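Local atomic coordinates of metallo-beta-lactamase domain-containing protein (Enterococcus faecalis, PDB entry 2AZ4), a protein that is of unproven function but has a two-zinc metallo-beta-lactamase fold and may act as an RNA-binding exonuclease. Residues A[212-217]-A[399-404]; A[276-281]-A[296-301]; A[391-396]-A[413-418]. All blocks are in the same frame, centred on the assembly; numbering follows the deposited sequence.

Contact 1. Residues A[212-217]-A[399-404]; sequences LLMMEG and VLVPIH. With ZN (zinc ion), chain D.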
# COMPACT_ATOMS: atom_id res chain seq x y z
N LEU A 212 -23.59 -2.60 -2.69
CA LEU A 212 -22.60 -2.54 -3.74
C LEU A 212 -21.21 -2.69 -3.13
O LEU A 212 -20.73 -1.79 -2.42
CB LEU A 212 -22.74 -1.22 -4.50
CG LEU A 212 -21.94 -1.09 -5.79
CD1 LEU A 212 -22.71 -1.74 -6.96
CD2 LEU A 212 -21.71 0.38 -6.06
N LEU A 213 -20.58 -3.83 -3.41
CA LEU A 213 -19.24 -4.15 -2.93
C LEU A 213 -18.22 -3.91 -4.03
O LEU A 213 -18.13 -4.69 -4.99
CB LEU A 213 -19.18 -5.61 -2.46
CG LEU A 213 -17.83 -6.13 -1.94
CD1 LEU A 213 -17.42 -5.31 -0.76
CD2 LEU A 213 -17.94 -7.60 -1.51
N MET A 214 -17.44 -2.84 -3.88
CA MET A 214 -16.34 -2.50 -4.77
C MET A 214 -15.07 -3.16 -4.23
O MET A 214 -14.49 -2.68 -3.26
CB MET A 214 -16.20 -0.97 -4.91
CG MET A 214 -17.43 -0.30 -5.59
SD MET A 214 -17.65 1.48 -5.36
CE MET A 214 -17.96 1.53 -3.60
N MET A 215 -14.66 -4.26 -4.86
CA MET A 215 -13.64 -5.16 -4.31
C MET A 215 -12.46 -5.44 -5.23
O MET A 215 -12.64 -5.75 -6.41
CB MET A 215 -14.31 -6.48 -3.88
CG MET A 215 -13.35 -7.59 -3.41
SD MET A 215 -14.31 -8.92 -2.65
CE MET A 215 -13.01 -10.06 -2.19
N GLU A 216 -11.25 -5.37 -4.66
CA GLU A 216 -10.03 -5.72 -5.36
C GLU A 216 -9.99 -7.17 -5.85
O GLU A 216 -10.66 -8.06 -5.30
CB GLU A 216 -8.80 -5.45 -4.47
CG GLU A 216 -8.72 -6.36 -3.26
CD GLU A 216 -7.37 -7.04 -3.14
OE1 GLU A 216 -6.63 -6.70 -2.20
OE2 GLU A 216 -7.06 -7.93 -3.97
N GLY A 217 -9.23 -7.39 -6.93
CA GLY A 217 -9.03 -8.71 -7.49
C GLY A 217 -7.60 -8.88 -7.97
O GLY A 217 -7.35 -9.34 -9.09
N VAL A 399 -24.78 -6.63 -4.98
CA VAL A 399 -24.10 -6.39 -6.24
C VAL A 399 -22.60 -6.31 -5.98
O VAL A 399 -22.16 -5.60 -5.07
CB VAL A 399 -24.55 -5.07 -6.92
CG1 VAL A 399 -23.88 -4.94 -8.28
CG2 VAL A 399 -26.10 -4.99 -7.08
N LEU A 400 -21.83 -7.04 -6.78
CA LEU A 400 -20.37 -7.07 -6.69
C LEU A 400 -19.77 -6.31 -7.86
O LEU A 400 -20.17 -6.54 -9.02
CB LEU A 400 -19.90 -8.54 -6.70
CG LEU A 400 -18.55 -9.10 -6.20
CD1 LEU A 400 -17.80 -9.78 -7.32
CD2 LEU A 400 -17.65 -8.15 -5.38
N VAL A 401 -18.81 -5.42 -7.58
CA VAL A 401 -18.07 -4.73 -8.62
C VAL A 401 -16.57 -5.04 -8.52
O VAL A 401 -15.90 -4.44 -7.68
CB VAL A 401 -18.26 -3.18 -8.52
CG1 VAL A 401 -17.60 -2.46 -9.72
CG2 VAL A 401 -19.69 -2.81 -8.41
N PRO A 402 -16.03 -5.98 -9.34
CA PRO A 402 -14.58 -6.13 -9.32
C PRO A 402 -13.86 -4.87 -9.79
O PRO A 402 -14.28 -4.22 -10.77
CB PRO A 402 -14.33 -7.29 -10.29
CG PRO A 402 -15.67 -8.04 -10.33
CD PRO A 402 -16.66 -6.95 -10.26
N ILE A 403 -12.80 -4.52 -9.06
CA ILE A 403 -11.90 -3.41 -9.40
C ILE A 403 -10.49 -3.85 -9.02
O ILE A 403 -10.32 -4.91 -8.44
CB ILE A 403 -12.26 -2.13 -8.63
CG1 ILE A 403 -12.22 -2.38 -7.10
CG2 ILE A 403 -13.58 -1.56 -9.14
CD1 ILE A 403 -12.35 -1.13 -6.25
N HIS A 404 -9.50 -3.04 -9.38
CA HIS A 404 -8.11 -3.31 -9.03
C HIS A 404 -7.77 -4.76 -9.44
O HIS A 404 -7.34 -5.58 -8.62
CB HIS A 404 -7.92 -3.08 -7.51
CG HIS A 404 -6.57 -2.56 -7.12
ND1 HIS A 404 -5.96 -1.50 -7.76
CD2 HIS A 404 -5.74 -2.93 -6.12
CE1 HIS A 404 -4.80 -1.26 -7.17
NE2 HIS A 404 -4.65 -2.11 -6.18
ZN ZN D . -3.13 -1.72 -4.50
O HOH W 1 -1.12 -1.28 -3.39
O HOH W 2 -1.84 -3.58 -5.09

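Contact 2. Residues A[276-281]-A[296-301]; sequences PRTVVL and EVRYYY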
# COMPACT_ATOMS: atom_id res chain seq x y z
N PRO A 276 16.26 -14.73 16.77
CA PRO A 276 17.24 -15.16 17.78
C PRO A 276 18.42 -14.18 17.87
O PRO A 276 18.88 -13.90 18.99
CB PRO A 276 17.73 -16.51 17.25
CG PRO A 276 16.64 -17.00 16.35
CD PRO A 276 16.08 -15.76 15.73
N ARG A 277 18.89 -13.67 16.73
CA ARG A 277 19.96 -12.66 16.71
C ARG A 277 19.38 -11.28 16.94
O ARG A 277 18.27 -11.00 16.49
CB ARG A 277 20.69 -12.63 15.36
CG ARG A 277 21.52 -13.84 15.03
CD ARG A 277 22.17 -13.62 13.69
NE ARG A 277 22.85 -14.80 13.19
CZ ARG A 277 23.87 -14.77 12.34
NH1 ARG A 277 24.33 -13.61 11.86
NH2 ARG A 277 24.43 -15.90 11.95
N THR A 278 20.15 -10.42 17.61
CA THR A 278 19.82 -9.01 17.74
C THR A 278 19.62 -8.38 16.38
O THR A 278 20.49 -8.44 15.53
CB THR A 278 20.95 -8.23 18.44
OG1 THR A 278 21.20 -8.78 19.73
CG2 THR A 278 20.60 -6.76 18.56
N VAL A 279 18.47 -7.75 16.19
CA VAL A 279 18.15 -7.07 14.93
C VAL A 279 18.69 -5.66 14.92
O VAL A 279 18.60 -4.96 15.93
CB VAL A 279 16.61 -7.03 14.71
CG1 VAL A 279 16.27 -6.33 13.41
CG2 VAL A 279 16.06 -8.46 14.71
N VAL A 280 19.23 -5.25 13.76
CA VAL A 280 19.70 -3.87 13.54
C VAL A 280 19.07 -3.35 12.25
O VAL A 280 19.23 -3.95 11.19
CB VAL A 280 21.26 -3.79 13.48
CG1 VAL A 280 21.73 -2.35 13.47
CG2 VAL A 280 21.88 -4.52 14.65
N LEU A 281 18.36 -2.25 12.34
CA LEU A 281 17.69 -1.70 11.15
C LEU A 281 18.39 -0.43 10.63
O LEU A 281 19.13 0.23 11.37
CB LEU A 281 16.20 -1.40 11.45
CG LEU A 281 15.23 -2.52 11.88
CD1 LEU A 281 13.77 -2.07 12.07
CD2 LEU A 281 15.27 -3.70 10.91
N GLU A 296 11.97 0.44 20.29
CA GLU A 296 13.32 0.94 20.15
C GLU A 296 14.22 -0.21 19.79
O GLU A 296 14.32 -1.18 20.54
CB GLU A 296 13.79 1.63 21.42
CG GLU A 296 13.05 2.94 21.67
CD GLU A 296 13.80 3.87 22.58
OE1 GLU A 296 13.30 4.11 23.70
OE2 GLU A 296 14.88 4.36 22.17
N VAL A 297 14.81 -0.13 18.60
CA VAL A 297 15.66 -1.19 18.11
C VAL A 297 17.01 -0.56 17.76
O VAL A 297 17.08 0.64 17.50
CB VAL A 297 15.01 -1.89 16.86
CG1 VAL A 297 14.85 -0.92 15.67
CG2 VAL A 297 15.79 -3.14 16.44
N ARG A 298 18.07 -1.37 17.75
CA ARG A 298 19.39 -0.95 17.26
C ARG A 298 19.33 -0.59 15.78
O ARG A 298 18.46 -1.07 15.04
CB ARG A 298 20.47 -2.03 17.54
CG ARG A 298 20.81 -2.16 19.02
CD ARG A 298 21.54 -3.48 19.32
NE ARG A 298 21.71 -3.68 20.76
CZ ARG A 298 20.77 -4.12 21.60
NH1 ARG A 298 19.53 -4.41 21.18
NH2 ARG A 298 21.05 -4.24 22.90
N TYR A 299 20.21 0.31 15.35
CA TYR A 299 20.14 0.84 14.00
C TYR A 299 21.50 1.30 13.52
O TYR A 299 22.40 1.48 14.31
CB TYR A 299 19.18 2.03 13.94
CG TYR A 299 19.64 3.19 14.81
CD1 TYR A 299 20.43 4.22 14.30
CD2 TYR A 299 19.28 3.25 16.16
CE1 TYR A 299 20.83 5.28 15.11
CE2 TYR A 299 19.69 4.28 16.97
CZ TYR A 299 20.44 5.31 16.44
OH TYR A 299 20.84 6.34 17.27
N TYR A 300 21.61 1.49 12.21
CA TYR A 300 22.78 2.13 11.60
C TYR A 300 22.28 3.17 10.61
O TYR A 300 21.16 3.08 10.08
CB TYR A 300 23.71 1.11 10.93
CG TYR A 300 23.19 0.57 9.63
CD1 TYR A 300 23.75 0.98 8.42
CD2 TYR A 300 22.12 -0.33 9.61
CE1 TYR A 300 23.26 0.48 7.22
CE2 TYR A 300 21.62 -0.83 8.42
CZ TYR A 300 22.19 -0.41 7.24
OH TYR A 300 21.69 -0.89 6.05
N TYR A 301 23.10 4.19 10.41
CA TYR A 301 22.83 5.22 9.42
C TYR A 301 23.37 4.83 8.06
O TYR A 301 24.54 4.48 7.92
CB TYR A 301 23.46 6.53 9.84
CG TYR A 301 22.69 7.21 10.93
CD1 TYR A 301 21.47 7.84 10.65
CD2 TYR A 301 23.19 7.27 12.23
CE1 TYR A 301 20.75 8.49 11.64
CE2 TYR A 301 22.48 7.92 13.24
CZ TYR A 301 21.25 8.53 12.92
OH TYR A 301 20.52 9.16 13.88
O HOH W 3 18.11 -4.17 18.49

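Contact 3. Residues A[391-396]-A[413-418]; sequences IIALIE and NPYGER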
# COMPACT_ATOMS: atom_id res chain seq x y z
N ILE A 391 -14.27 -13.97 1.29
CA ILE A 391 -14.67 -12.62 1.72
C ILE A 391 -16.06 -12.33 1.18
O ILE A 391 -16.92 -11.88 1.91
CB ILE A 391 -13.64 -11.55 1.30
CG1 ILE A 391 -12.37 -11.68 2.17
CG2 ILE A 391 -14.25 -10.14 1.39
CD1 ILE A 391 -11.10 -10.96 1.62
N ILE A 392 -16.27 -12.62 -0.10
CA ILE A 392 -17.58 -12.44 -0.76
C ILE A 392 -18.64 -13.29 -0.06
O ILE A 392 -19.73 -12.81 0.21
CB ILE A 392 -17.51 -12.79 -2.26
CG1 ILE A 392 -16.55 -11.82 -2.98
CG2 ILE A 392 -18.93 -12.78 -2.92
CD1 ILE A 392 -16.00 -12.33 -4.28
N ALA A 393 -18.28 -14.54 0.28
CA ALA A 393 -19.18 -15.41 1.04
C ALA A 393 -19.57 -14.83 2.40
O ALA A 393 -20.75 -14.84 2.76
CB ALA A 393 -18.59 -16.82 1.19
N LEU A 394 -18.61 -14.28 3.15
CA LEU A 394 -18.93 -13.66 4.44
C LEU A 394 -19.81 -12.42 4.32
O LEU A 394 -20.67 -12.20 5.17
CB LEU A 394 -17.66 -13.35 5.25
CG LEU A 394 -16.89 -14.53 5.84
CD1 LEU A 394 -15.45 -14.11 6.07
CD2 LEU A 394 -17.53 -15.01 7.12
N ILE A 395 -19.61 -11.63 3.28
CA ILE A 395 -20.36 -10.38 3.11
C ILE A 395 -21.75 -10.58 2.45
O ILE A 395 -22.71 -9.95 2.85
CB ILE A 395 -19.54 -9.35 2.29
CG1 ILE A 395 -18.36 -8.82 3.11
CG2 ILE A 395 -20.41 -8.21 1.78
CD1 ILE A 395 -17.27 -8.18 2.26
N GLU A 396 -21.81 -11.45 1.44
CA GLU A 396 -23.03 -11.71 0.65
C GLU A 396 -23.52 -10.40 0.02
O GLU A 396 -24.58 -9.88 0.40
CB GLU A 396 -24.13 -12.42 1.47
CG GLU A 396 -23.70 -13.72 2.20
CD GLU A 396 -24.88 -14.44 2.86
OE1 GLU A 396 -25.85 -14.74 2.12
OE2 GLU A 396 -24.87 -14.70 4.10
N ASN A 413 -20.07 -13.49 -7.88
CA ASN A 413 -21.00 -13.28 -6.79
C ASN A 413 -22.15 -14.31 -6.80
O ASN A 413 -23.16 -14.10 -7.47
CB ASN A 413 -21.57 -11.87 -6.85
CG ASN A 413 -22.40 -11.52 -5.64
OD1 ASN A 413 -22.33 -12.17 -4.59
ND2 ASN A 413 -23.20 -10.46 -5.77
N PRO A 414 -21.99 -15.44 -6.07
CA PRO A 414 -23.07 -16.41 -5.87
C PRO A 414 -24.32 -15.80 -5.23
O PRO A 414 -25.40 -16.36 -5.37
CB PRO A 414 -22.46 -17.43 -4.91
CG PRO A 414 -20.99 -17.33 -5.13
CD PRO A 414 -20.75 -15.88 -5.38
N TYR A 415 -24.18 -14.67 -4.57
CA TYR A 415 -25.23 -14.15 -3.71
C TYR A 415 -26.11 -13.10 -4.36
O TYR A 415 -27.11 -12.69 -3.78
CB TYR A 415 -24.60 -13.62 -2.41
CG TYR A 415 -23.77 -14.68 -1.77
CD1 TYR A 415 -24.37 -15.70 -1.03
CD2 TYR A 415 -22.38 -14.74 -1.98
CE1 TYR A 415 -23.62 -16.72 -0.47
CE2 TYR A 415 -21.62 -15.77 -1.42
CZ TYR A 415 -22.25 -16.76 -0.67
OH TYR A 415 -21.54 -17.79 -0.10
N GLY A 416 -25.75 -12.67 -5.55
CA GLY A 416 -26.47 -11.58 -6.21
C GLY A 416 -25.95 -11.31 -7.59
O GLY A 416 -25.58 -12.24 -8.31
N GLU A 417 -25.91 -10.04 -7.95
CA GLU A 417 -25.52 -9.63 -9.29
C GLU A 417 -24.07 -9.14 -9.33
O GLU A 417 -23.40 -9.06 -8.29
CB GLU A 417 -26.48 -8.56 -9.83
CG GLU A 417 -27.68 -9.13 -10.62
CD GLU A 417 -27.34 -9.57 -12.06
OE1 GLU A 417 -26.16 -9.41 -12.50
OE2 GLU A 417 -28.26 -10.08 -12.75
N ARG A 418 -23.59 -8.86 -10.54
CA ARG A 418 -22.24 -8.38 -10.75
C ARG A 418 -22.22 -7.32 -11.84
O ARG A 418 -22.95 -7.43 -12.83
CB ARG A 418 -21.31 -9.52 -11.12
CG ARG A 418 -19.86 -9.12 -11.26
CD ARG A 418 -19.00 -10.31 -11.55
NE ARG A 418 -19.21 -10.83 -12.90
CZ ARG A 418 -18.57 -11.88 -13.42
NH1 ARG A 418 -17.67 -12.54 -12.70
NH2 ARG A 418 -18.83 -12.27 -14.66

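Contact 1. Residues A[212-217]-A[399-404]
Strands 212-216 and 399-403 run parallel as neighbours in one of the two mixed sheets of the metallo-beta-lactamase fold, their axes 4.6 Å apart at closest and 28° between directions. Backbone hydrogen bonds alternate across the pair. L213 N reaches V399 O at 2.9 Å, nearly along the carbonyl axis, and L213 O receives V401 N at 2.8 Å; M215 likewise donates to V401 O and accepts from I403 N. Apolar contacts divide between the sheet faces. On the face of L213 and M215, L400, with CG anti to its backbone N, brings CD2 within 3.9 Å of L213 CD2 and touches M215 CB; helix 385-395 packs against this side. On the face of M214 and V401, against which strand 7-13 packs, the end of L212 comes over, its CD1 3.5 Å from V401 CG2, and I403 CD1 turns to M214 CB. Polar and metal contacts gather at the C-terminal ends. E216 OE1 accepts from L190 N and is hydrogen-bonded to H382 ND1, while H404 CB sits beside E216 CB. G217 N donates to H404 O from well above the carbonyl plane. The zinc, also bound by D96, H97, D189 and two waters, lies 2.3 Å from H404 NE2.

Contact 2. Residues A[276-281]-A[296-301]
A beta-alpha-beta unit brings these segments together: strand 278-282, helix 283-293 and strand 298-300, the last forming an edge of a six-stranded parallel sheet. The register is short, with L281 opposite Y299 at a CA-CA distance of 4.5 Å, and the strand axes diverge by 38°, so close pairing is confined to one end. There L281 N donates to R298 O at 2.9 Å, a nearly straight bond (168°) whose donor stands above the carbonyl plane. Y300 N returns a bond to L281 O, although the position of that oxygen is less certain.

The side chains of this tight end are largely apolar. L281, its CG anti to the carbonyl carbon, crosses V297 at about a right angle and sets CD1 3.9 Å from V297 CG1; helix 265-274 adds F268 and I272 to this cluster. V297 holds CG1 in the crowded position between its backbone N and carbonyl carbon, which turns CG2 toward V279 O. On the opposite face of the sheet from L281, the V280 CG1 methyl rests against the backbone of the partner strand, 3.6 Å from Y299 N. The aromatic hydroxyls are tied down outside the pair, Y299 OH to N311 O and Y300 OH to Q331 O.

Toward T278 and R298 the strands part, and the exposed arginine takes over the contact. Its extended chain crosses T278 at about a right angle, bringing CD to 3.5 Å from T278 CG2. Here water 3 bridges the backbones in place of a direct bond: it donates to V279 O at 2.7 Å and accepts from R298 N. The same water lies in the guanidinium plane, at its edge, where R298 NH1 donates to it at 3.1 Å.

Contact 3. Residues A[391-396]-A[413-418]
Y415 carries this surface contact, laying its ring across the last turn of helix 385-395. One face of the ring takes E396: CG stands 4.0 Å from the ring centroid and only 18° off the normal, a CH-pi contact offset toward the rim. The E396 chain runs on extended from there, so that OE1 comes 3.6 Å from Y415 CD1, with the carboxylate inclined at 54° to the ring. The opposite face is covered from within its own segment by P414 CB. At the far end of the ring, Y415 OH approaches A393 CB to 3.4 Å. Nearer the base, the I392 CG2 methyl, anti to its backbone N, lies 4.1 Å from Y415 CD2 and also touches N413 OD1.

The ring projects from a turn of which Y415 is itself part. N413 to G416 form a type I beta turn, and N413 OD1 accepts from Y415 N at 3.1 Å, making an Asx turn; the donor stands well above the amide's carbonyl plane. The other end of the same amide is held more squarely, with N413 ND2 donating to E417 O at 2.9 Å on an in-plane lone pair. It also donates to P397 O, so the N413 side chain links the turn to the chain just after the helix.

On the helix side, E396 N still closes a helical bond to I392 O, but the residue leaves helical geometry with positive phi (57°). That places its CA and CB beside the base of the tyrosine ring. E396 OE2 has a long, weak ion pair with K208. Beneath the helix, I392 packs on M215 of strand 212-216, and E417 pairs through its backbone with L400 of strand 399-403.

Overall arrangement
Contacts 1 and 3 belong to one region, their centres 10 Å apart, whereas contact 2 lies about 41 and 45 Å from them, centre to centre, across the middle of the chain. Contact 1 is a buried parallel strand pair that ends at a zinc ligand. Contact 3 is its surface neighbour: strands 399-403 and 417-418 lie side by side in one sheet, the latter at its edge. Contact 2 is also buried and parallel, but belongs to a separate sheet far from the metals. Contact 1 combines five backbone hydrogen bonds with apolar packing on both faces, a water extends the shorter pairing of contact 2, and contact 3 relies on ring and methyl packing.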